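Local coordinates for hypothetical protein (Porphyromonas gingivalis W83, PDB 2P3P) that is of unknown function but belongs to the DUF3256 family and probably sits at a membrane and binds a metal ion such as magnesium, at residues Y141-I146 / A185-P190; Y154-L159 / S167-V172. All coordinates share one frame; numbering follows the deposited sequence.

Overall arrangement
From the N terminus the chain first builds the seven-stranded antiparallel sheet, ending with strand 116-117; both contacts come later in the chain. Helix 141-146 then opens contact 1, and strand 155-159 follows it directly. The chain turns back within a few residues, and strand 165-170 pairs with 155-159, so contact 2 closes a short hairpin loop. Residues 185-190, reached after helix 181-184, return to helix 141-146 and close the longer loop, inside which contact 2 is nested. The centres lie about 18 Å apart, yet the contacts touch: Ser189 O is 3.2 Å from Gln170 NE2, a probable hydrogen bond joining the peripheral helical region to the hairpin.

Contact 1. Residues Y141-I146 / A185-P190; sequences YAYQAI and AIFLSP
An apolar interface between the short helix 141-146 and the loop that leads from helix 181-184 to strand 193-197 is built around the ring of Phe187. CG of Phe187 lies between its backbone N and carbonyl carbon (chi1 78°), and this crowded torsion turns the ring to the helix. Tyr143 CD1 sits over one ring face, displaced toward the rim, 3.7 Å from Phe187 CE1. The two ring planes meet obliquely at 53° with centroids 5.3 Å apart. At the ring edge, Ile146 CG2 approaches Phe187 CZ at 4.0 Å, and the opposite face carries CB of Leu188. One turn back along the helix from Ile146, the Ala142 methyl meets the tip of Ile186: CB to CD1 is 3.3 Å, shorter than ordinary carbon contact, so packing is tight here. The Phe187 ring also meets Phe132 edge-to-face, while backbone hydrogen bonds tie Phe187 to Leu133 and Ser189 to Phe131. The side chain of Ile146 is about 4 Å from that of Ser149, seen to bind Mg(2+) in a structure of this protein, although this chain has no ion bound. Helix 181-184 lies alongside, with Leu183 packing on Ala142, Ala145 and Ile146.

Contact 2. Residues Y154-L159 / S167-V172; sequences YMQVSL and SIRQTV
Five backbone hydrogen bonds join residues 154-159 to 167-172. Gln156 and Arg169 form a reciprocal pair, in which Gln156 N reaches Arg169 O at 2.8 Å, nearly along the C=O axis, and Arg169 N returns to Gln156 O in the carbonyl plane. Ser158 and Ser167 are also reciprocal, but Ser167 N comes from above the plane of the Ser158 carbonyl, while Thr171 N adds a straight bond to Tyr154 O (2.9 Å, N-H...O 175°) although it approaches from above the carbonyl plane. Between these lie the non-hydrogen-bonded pairs Met155-Gln170 and Val157-Ile168. On their face of the sheet Ile168 CD1 packs against Val157 CG2 at 3.5 Å and also touches CB of Met155, a selenomethionine whose extended end leads away from the partner strand. On the other face Gln156 and Arg169 run side by side, with Arg169 CG 3.8 Å from Gln156 CB. Arg169 bends at chi3, and a water accepts from its NE at 3.0 Å and donates to Gln156 O, giving that carbonyl a second donor. The strands run 161° apart in direction and follow each other through a short turn, so they form an antiparallel beta hairpin; 155-159 ends this four-stranded sheet, its other edge bonded at Met155 to Ser105 of strand 104-111. At the open end of the hairpin, Thr171 OG1 lies 3.1 Å from Tyr154 CB and hydrogen-bonds to Ala103 O. Strand 165-170 is paired on its far side through the Ile168-Leu193 backbone bond, and Asp104 OD1 holds Met155 N. Gln170 bends at chi2 (80°); its NE2 hydrogen-bonds Thr173 OG1 and its OE1 takes a weak bond from Val172 N.

Contact 1. Residues Y141-I146 / A185-P190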
ATOM      1  N   TYR A 141      17.470  18.756 -22.589  1.00  7.87           N
ATOM      2  CA  TYR A 141      17.680  17.558 -23.348  1.00  8.55           C
ATOM      3  C   TYR A 141      17.337  16.339 -22.513  1.00  8.07           C
ATOM      4  O   TYR A 141      16.618  15.430 -22.947  1.00  7.99           O
ATOM      5  CB  TYR A 141      19.146  17.525 -23.794  1.00  8.82           C
ATOM      6  CG  TYR A 141      19.414  16.592 -24.946  1.00 10.00           C
ATOM      7  CD1 TYR A 141      19.645  17.098 -26.234  1.00 12.30           C
ATOM      8  CD2 TYR A 141      19.430  15.208 -24.755  1.00 10.52           C
ATOM      9  CE1 TYR A 141      19.893  16.232 -27.301  1.00 11.08           C
ATOM     10  CE2 TYR A 141      19.636  14.353 -25.803  1.00 10.43           C
ATOM     11  CZ  TYR A 141      19.873  14.861 -27.072  1.00 10.27           C
ATOM     12  OH  TYR A 141      20.126  13.972 -28.101  1.00 10.68           O
ATOM     13  N   ALA A 142      17.842  16.315 -21.287  1.00  7.25           N
ATOM     14  CA  ALA A 142      17.590  15.156 -20.409  1.00  8.57           C
ATOM     15  C   ALA A 142      16.098  14.903 -20.182  1.00  8.93           C
ATOM     16  O   ALA A 142      15.641  13.784 -20.296  1.00  8.27           O
ATOM     17  CB  ALA A 142      18.328  15.322 -19.079  1.00  8.28           C
ATOM     18  N   TYR A 143      15.340  15.944 -19.859  1.00  9.79           N
ATOM     19  CA  TYR A 143      13.927  15.805 -19.650  1.00 10.17           C
ATOM     20  C   TYR A 143      13.183  15.347 -20.902  1.00 10.14           C
ATOM     21  O   TYR A 143      12.369  14.399 -20.829  1.00 10.26           O
ATOM     22  CB  TYR A 143      13.318  17.103 -19.102  1.00 10.33           C
ATOM     23  CG  TYR A 143      11.847  17.017 -18.796  1.00 10.52           C
ATOM     24  CD1 TYR A 143      11.390  16.743 -17.506  1.00 10.28           C
ATOM     25  CD2 TYR A 143      10.904  17.260 -19.777  1.00 11.96           C
ATOM     26  CE1 TYR A 143      10.029  16.711 -17.234  1.00 10.95           C
ATOM     27  CE2 TYR A 143       9.549  17.196 -19.508  1.00 10.26           C
ATOM     28  CZ  TYR A 143       9.131  16.962 -18.239  1.00 10.68           C
ATOM     29  OH  TYR A 143       7.793  16.939 -18.016  1.00 14.89           O
ATOM     30  N   GLN A 144      13.439  16.006 -22.039  1.00  9.47           N
ATOM     31  CA  GLN A 144      12.782  15.671 -23.298  1.00 10.27           C
ATOM     32  C   GLN A 144      13.077  14.240 -23.775  1.00 10.59           C
ATOM     33  O   GLN A 144      12.161  13.558 -24.305  1.00 10.24           O
ATOM     34  CB  GLN A 144      13.101  16.750 -24.386  1.00 10.10           C
ATOM     35  CG  GLN A 144      12.347  18.050 -24.071  1.00 12.17           C
ATOM     36  CD  GLN A 144      12.783  19.315 -24.875  1.00 14.30           C
ATOM     37  OE1 GLN A 144      13.865  19.375 -25.472  1.00 17.65           O
ATOM     38  NE2 GLN A 144      11.904  20.339 -24.873  1.00 18.77           N
ATOM     39  N   ALA A 145      14.288  13.759 -23.514  1.00  9.10           N
ATOM     40  CA  ALA A 145      14.677  12.406 -23.873  1.00 10.70           C
ATOM     41  C   ALA A 145      13.979  11.347 -22.994  1.00 10.89           C
ATOM     42  O   ALA A 145      13.658  10.254 -23.467  1.00 12.39           O
ATOM     43  CB  ALA A 145      16.216  12.254 -23.811  1.00  9.95           C
ATOM     44  N   ILE A 146      13.743  11.652 -21.716  1.00 11.32           N
ATOM     45  CA  ILE A 146      13.159  10.679 -20.764  1.00 11.03           C
ATOM     46  C   ILE A 146      11.625  10.824 -20.651  1.00 10.34           C
ATOM     47  O   ILE A 146      10.963   9.892 -20.226  1.00  9.87           O
ATOM     48  CB  ILE A 146      13.735  10.890 -19.339  1.00 11.81           C
ATOM     49  CG1 ILE A 146      15.247  10.662 -19.315  1.00 12.71           C
ATOM     50  CG2 ILE A 146      12.973  10.025 -18.246  1.00 12.20           C
ATOM     51  CD1 ILE A 146      15.720   9.407 -20.069  1.00 14.67           C
ATOM     52  N   ALA A 185      18.757  11.191 -13.930  1.00 10.98           N
ATOM     53  CA  ALA A 185      19.313  11.495 -12.608  1.00 11.89           C
ATOM     54  C   ALA A 185      19.375  13.001 -12.307  1.00 12.27           C
ATOM     55  O   ALA A 185      19.437  13.396 -11.130  1.00 13.49           O
ATOM     56  CB  ALA A 185      20.727  10.877 -12.469  1.00 10.04           C
ATOM     57  N   ILE A 186      19.419  13.830 -13.353  1.00 12.97           N
ATOM     58  CA  ILE A 186      19.513  15.281 -13.165  1.00 12.66           C
ATOM     59  C   ILE A 186      18.219  15.889 -12.680  1.00 12.80           C
ATOM     60  O   ILE A 186      18.241  17.041 -12.203  1.00 12.76           O
ATOM     61  CB  ILE A 186      20.028  16.070 -14.422  1.00 13.67           C
ATOM     62  CG1 ILE A 186      18.980  16.228 -15.514  1.00 12.70           C
ATOM     63  CG2 ILE A 186      21.240  15.397 -14.998  1.00 12.89           C
ATOM     64  CD1 ILE A 186      19.350  17.283 -16.592  1.00 13.78           C
ATOM     65  N   PHE A 187      17.100  15.163 -12.835  1.00 11.62           N
ATOM     66  CA  PHE A 187      15.810  15.705 -12.459  1.00 11.54           C
ATOM     67  C   PHE A 187      14.849  14.765 -11.689  1.00 10.95           C
ATOM     68  O   PHE A 187      14.005  15.254 -10.970  1.00 12.25           O
ATOM     69  CB  PHE A 187      15.131  16.317 -13.677  1.00 10.12           C
ATOM     70  CG  PHE A 187      14.498  15.320 -14.603  1.00  9.98           C
ATOM     71  CD1 PHE A 187      13.177  14.906 -14.401  1.00 10.41           C
ATOM     72  CD2 PHE A 187      15.221  14.791 -15.667  1.00  6.80           C
ATOM     73  CE1 PHE A 187      12.602  14.013 -15.256  1.00 10.02           C
ATOM     74  CE2 PHE A 187      14.647  13.884 -16.520  1.00 11.06           C
ATOM     75  CZ  PHE A 187      13.361  13.470 -16.308  1.00  8.37           C
ATOM     76  N   LEU A 188      14.993  13.453 -11.823  1.00 11.86           N
ATOM     77  CA  LEU A 188      14.091  12.507 -11.187  1.00 12.25           C
ATOM     78  C   LEU A 188      14.696  11.891  -9.924  1.00 12.47           C
ATOM     79  O   LEU A 188      15.700  11.147 -10.006  1.00 13.65           O
ATOM     80  CB  LEU A 188      13.802  11.371 -12.131  1.00 13.24           C
ATOM     81  CG  LEU A 188      12.717  10.440 -11.656  1.00 11.48           C
ATOM     82  CD1 LEU A 188      11.417  11.249 -11.200  1.00 11.51           C
ATOM     83  CD2 LEU A 188      12.392   9.440 -12.820  1.00 13.16           C
ATOM     84  N   SER A 189      14.102  12.189  -8.782  1.00 10.22           N
ATOM     85  CA  SER A 189      14.701  11.848  -7.499  1.00 10.19           C
ATOM     86  C   SER A 189      14.095  10.562  -6.985  1.00  8.79           C
ATOM     87  O   SER A 189      12.896  10.375  -7.046  1.00  9.35           O
ATOM     88  CB  SER A 189      14.451  12.933  -6.429  1.00 10.11           C
ATOM     89  OG  SER A 189      14.800  12.476  -5.120  1.00  9.20           O
ATOM     90  N   PRO A 190      14.917   9.711  -6.382  1.00 10.00           N
ATOM     91  CA  PRO A 190      14.449   8.479  -5.760  1.00  9.55           C
ATOM     92  C   PRO A 190      13.922   8.696  -4.353  1.00  9.06           C
ATOM     93  O   PRO A 190      13.407   7.744  -3.743  1.00 10.02           O
ATOM     94  CB  PRO A 190      15.712   7.615  -5.724  1.00  9.85           C
ATOM     95  CG  PRO A 190      16.823   8.594  -5.563  1.00 11.34           C
ATOM     96  CD  PRO A 190      16.351   9.921  -6.144  1.00 10.41           C
TER

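Contact 2. Residues Y154-L159 / S167-V172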
ATOM      1  N   TYR A 154       4.655   4.445 -12.213  1.00  5.58           N
ATOM      2  CA  TYR A 154       4.583   3.465 -11.123  1.00  5.19           C
ATOM      3  C   TYR A 154       5.068   4.078  -9.828  1.00  5.08           C
ATOM      4  O   TYR A 154       6.057   4.821  -9.797  1.00  4.37           O
ATOM      5  CB  TYR A 154       5.379   2.199 -11.454  1.00  5.32           C
ATOM      6  CG  TYR A 154       5.038   1.563 -12.781  1.00  5.72           C
ATOM      7  CD1 TYR A 154       3.841   0.906 -12.951  1.00  8.49           C
ATOM      8  CD2 TYR A 154       5.923   1.604 -13.860  1.00  6.83           C
ATOM      9  CE1 TYR A 154       3.502   0.305 -14.149  1.00  5.93           C
ATOM     10  CE2 TYR A 154       5.579   1.007 -15.087  1.00  7.96           C
ATOM     11  CZ  TYR A 154       4.376   0.351 -15.211  1.00  7.72           C
ATOM     12  OH  TYR A 154       3.983  -0.275 -16.399  1.00  8.68           O
HETATM   13  N   MSE A 155       4.335   3.803  -8.761  1.00  6.30           N
HETATM   14  CA  MSE A 155       4.704   4.255  -7.428  1.00  5.62           C
HETATM   15  C   MSE A 155       4.348   3.186  -6.396  1.00  5.75           C
HETATM   16  O   MSE A 155       3.282   2.552  -6.441  1.00  4.75           O
HETATM   17  CB  MSE A 155       4.028   5.598  -7.054  1.00  5.98           C
HETATM   18  CG  MSE A 155       4.371   6.758  -7.990  1.00  6.50           C
HETATM   19 SE   MSE A 155       3.138   8.237  -7.739  0.80  7.66          SE
HETATM   20  CE  MSE A 155       3.533   9.281  -9.401  1.00  6.46           C
ATOM     21  N   GLN A 156       5.276   2.967  -5.473  1.00  6.76           N
ATOM     22  CA  GLN A 156       5.098   2.010  -4.392  1.00  7.55           C
ATOM     23  C   GLN A 156       4.853   2.749  -3.071  1.00  7.83           C
ATOM     24  O   GLN A 156       5.632   3.624  -2.655  1.00  8.68           O
ATOM     25  CB  GLN A 156       6.357   1.130  -4.249  1.00  7.36           C
ATOM     26  CG  GLN A 156       6.215   0.081  -3.139  1.00  8.11           C
ATOM     27  CD  GLN A 156       7.348  -0.920  -3.133  1.00  8.85           C
ATOM     28  OE1 GLN A 156       8.398  -0.708  -3.780  1.00  9.86           O
ATOM     29  NE2 GLN A 156       7.186  -1.955  -2.353  1.00  7.89           N
ATOM     30  N   VAL A 157       3.758   2.392  -2.420  1.00  7.68           N
ATOM     31  CA  VAL A 157       3.408   2.941  -1.143  1.00  7.30           C
ATOM     32  C   VAL A 157       3.733   1.998   0.026  1.00  7.47           C
ATOM     33  O   VAL A 157       3.515   0.800  -0.066  1.00  7.63           O
ATOM     34  CB  VAL A 157       1.913   3.201  -1.143  1.00  7.59           C
ATOM     35  CG1 VAL A 157       1.434   3.651   0.225  1.00  8.45           C
ATOM     36  CG2 VAL A 157       1.555   4.252  -2.266  1.00  7.14           C
ATOM     37  N   SER A 158       4.221   2.590   1.112  1.00  8.68           N
ATOM     38  CA  SER A 158       4.384   1.899   2.414  1.00  7.62           C
ATOM     39  C   SER A 158       3.654   2.672   3.522  1.00  7.55           C
ATOM     40  O   SER A 158       4.082   3.744   3.922  1.00  7.03           O
ATOM     41  CB  SER A 158       5.849   1.812   2.795  1.00  8.12           C
ATOM     42  OG  SER A 158       6.009   0.949   3.916  1.00  7.95           O
ATOM     43  N   LEU A 159       2.561   2.127   3.995  1.00  7.28           N
ATOM     44  CA  LEU A 159       1.891   2.685   5.194  1.00  7.56           C
ATOM     45  C   LEU A 159       2.670   2.246   6.434  1.00  6.54           C
ATOM     46  O   LEU A 159       3.072   1.064   6.577  1.00  4.98           O
ATOM     47  CB  LEU A 159       0.442   2.164   5.206  1.00  7.94           C
ATOM     48  CG  LEU A 159      -0.453   2.604   6.333  1.00  7.11           C
ATOM     49  CD1 LEU A 159      -0.606   4.119   6.358  1.00  9.28           C
ATOM     50  CD2 LEU A 159      -1.805   1.884   6.126  1.00  6.43           C
ATOM     51  N   SER A 167       4.654   6.595   3.204  1.00  7.80           N
ATOM     52  CA  SER A 167       5.689   7.058   2.323  1.00  8.30           C
ATOM     53  C   SER A 167       5.421   6.465   0.941  1.00  8.07           C
ATOM     54  O   SER A 167       4.905   5.351   0.812  1.00 10.17           O
ATOM     55  CB  SER A 167       7.043   6.605   2.884  1.00  9.01           C
ATOM     56  OG  SER A 167       8.131   7.092   2.167  1.00 12.54           O
ATOM     57  N   ILE A 168       5.675   7.236  -0.100  1.00  7.82           N
ATOM     58  CA  ILE A 168       5.452   6.768  -1.473  1.00  6.81           C
ATOM     59  C   ILE A 168       6.678   7.088  -2.302  1.00  6.96           C
ATOM     60  O   ILE A 168       7.175   8.220  -2.271  1.00  6.74           O
ATOM     61  CB  ILE A 168       4.128   7.348  -2.069  1.00  7.61           C
ATOM     62  CG1 ILE A 168       3.793   6.741  -3.458  1.00  7.31           C
ATOM     63  CG2 ILE A 168       4.140   8.931  -2.028  1.00  6.08           C
ATOM     64  CD1 ILE A 168       2.417   7.204  -3.988  1.00  5.60           C
ATOM     65  N   ARG A 169       7.145   6.097  -3.058  1.00  6.83           N
ATOM     66  CA  ARG A 169       8.356   6.191  -3.845  1.00  7.49           C
ATOM     67  C   ARG A 169       7.963   5.923  -5.294  1.00  8.57           C
ATOM     68  O   ARG A 169       7.151   5.021  -5.558  1.00 10.02           O
ATOM     69  CB  ARG A 169       9.423   5.189  -3.384  1.00  7.62           C
ATOM     70  CG  ARG A 169       9.047   3.741  -3.513  1.00  9.80           C
ATOM     71  CD  ARG A 169      10.079   2.761  -2.936  1.00  9.48           C
ATOM     72  NE  ARG A 169      10.329   2.980  -1.505  1.00 12.00           N
ATOM     73  CZ  ARG A 169      11.499   2.743  -0.903  1.00 13.53           C
ATOM     74  NH1 ARG A 169      12.527   2.253  -1.575  1.00 15.96           N
ATOM     75  NH2 ARG A 169      11.640   2.973   0.384  1.00 14.99           N
ATOM     76  N   GLN A 170       8.464   6.752  -6.207  1.00  8.57           N
ATOM     77  CA  GLN A 170       8.351   6.437  -7.618  1.00  8.04           C
ATOM     78  C   GLN A 170       9.240   5.249  -7.940  1.00  7.61           C
ATOM     79  O   GLN A 170      10.363   5.116  -7.447  1.00  6.58           O
ATOM     80  CB  GLN A 170       8.570   7.661  -8.552  1.00  7.59           C
ATOM     81  CG  GLN A 170       9.952   8.369  -8.483  1.00  6.86           C
ATOM     82  CD  GLN A 170      11.027   7.641  -9.266  1.00  6.64           C
ATOM     83  OE1 GLN A 170      10.720   6.814 -10.117  1.00  5.89           O
ATOM     84  NE2 GLN A 170      12.277   7.870  -8.912  1.00  6.03           N
ATOM     85  N   THR A 171       8.714   4.350  -8.753  1.00  8.14           N
ATOM     86  CA  THR A 171       9.484   3.194  -9.177  1.00  8.73           C
ATOM     87  C   THR A 171       9.704   3.235 -10.687  1.00  8.90           C
ATOM     88  O   THR A 171       9.985   2.196 -11.284  1.00  9.03           O
ATOM     89  CB  THR A 171       8.844   1.870  -8.734  1.00  8.59           C
ATOM     90  OG1 THR A 171       7.494   1.814  -9.188  1.00 10.80           O
ATOM     91  CG2 THR A 171       8.816   1.706  -7.200  1.00 10.34           C
ATOM     92  N   VAL A 172       9.603   4.426 -11.289  1.00  9.26           N
ATOM     93  CA  VAL A 172       9.936   4.640 -12.701  1.00  9.48           C
ATOM     94  C   VAL A 172      11.457   4.475 -12.970  1.00  9.68           C
ATOM     95  O   VAL A 172      11.880   3.891 -13.975  1.00 10.89           O
ATOM     96  CB  VAL A 172       9.444   6.068 -13.184  1.00  9.32           C
ATOM     97  CG1 VAL A 172       9.902   6.359 -14.600  1.00 10.51           C
ATOM     98  CG2 VAL A 172       7.929   6.205 -13.072  1.00  7.65           C
TER
HETATM   99  O   HOH W   1       7.487   3.139  -0.620  1.00 15.23           O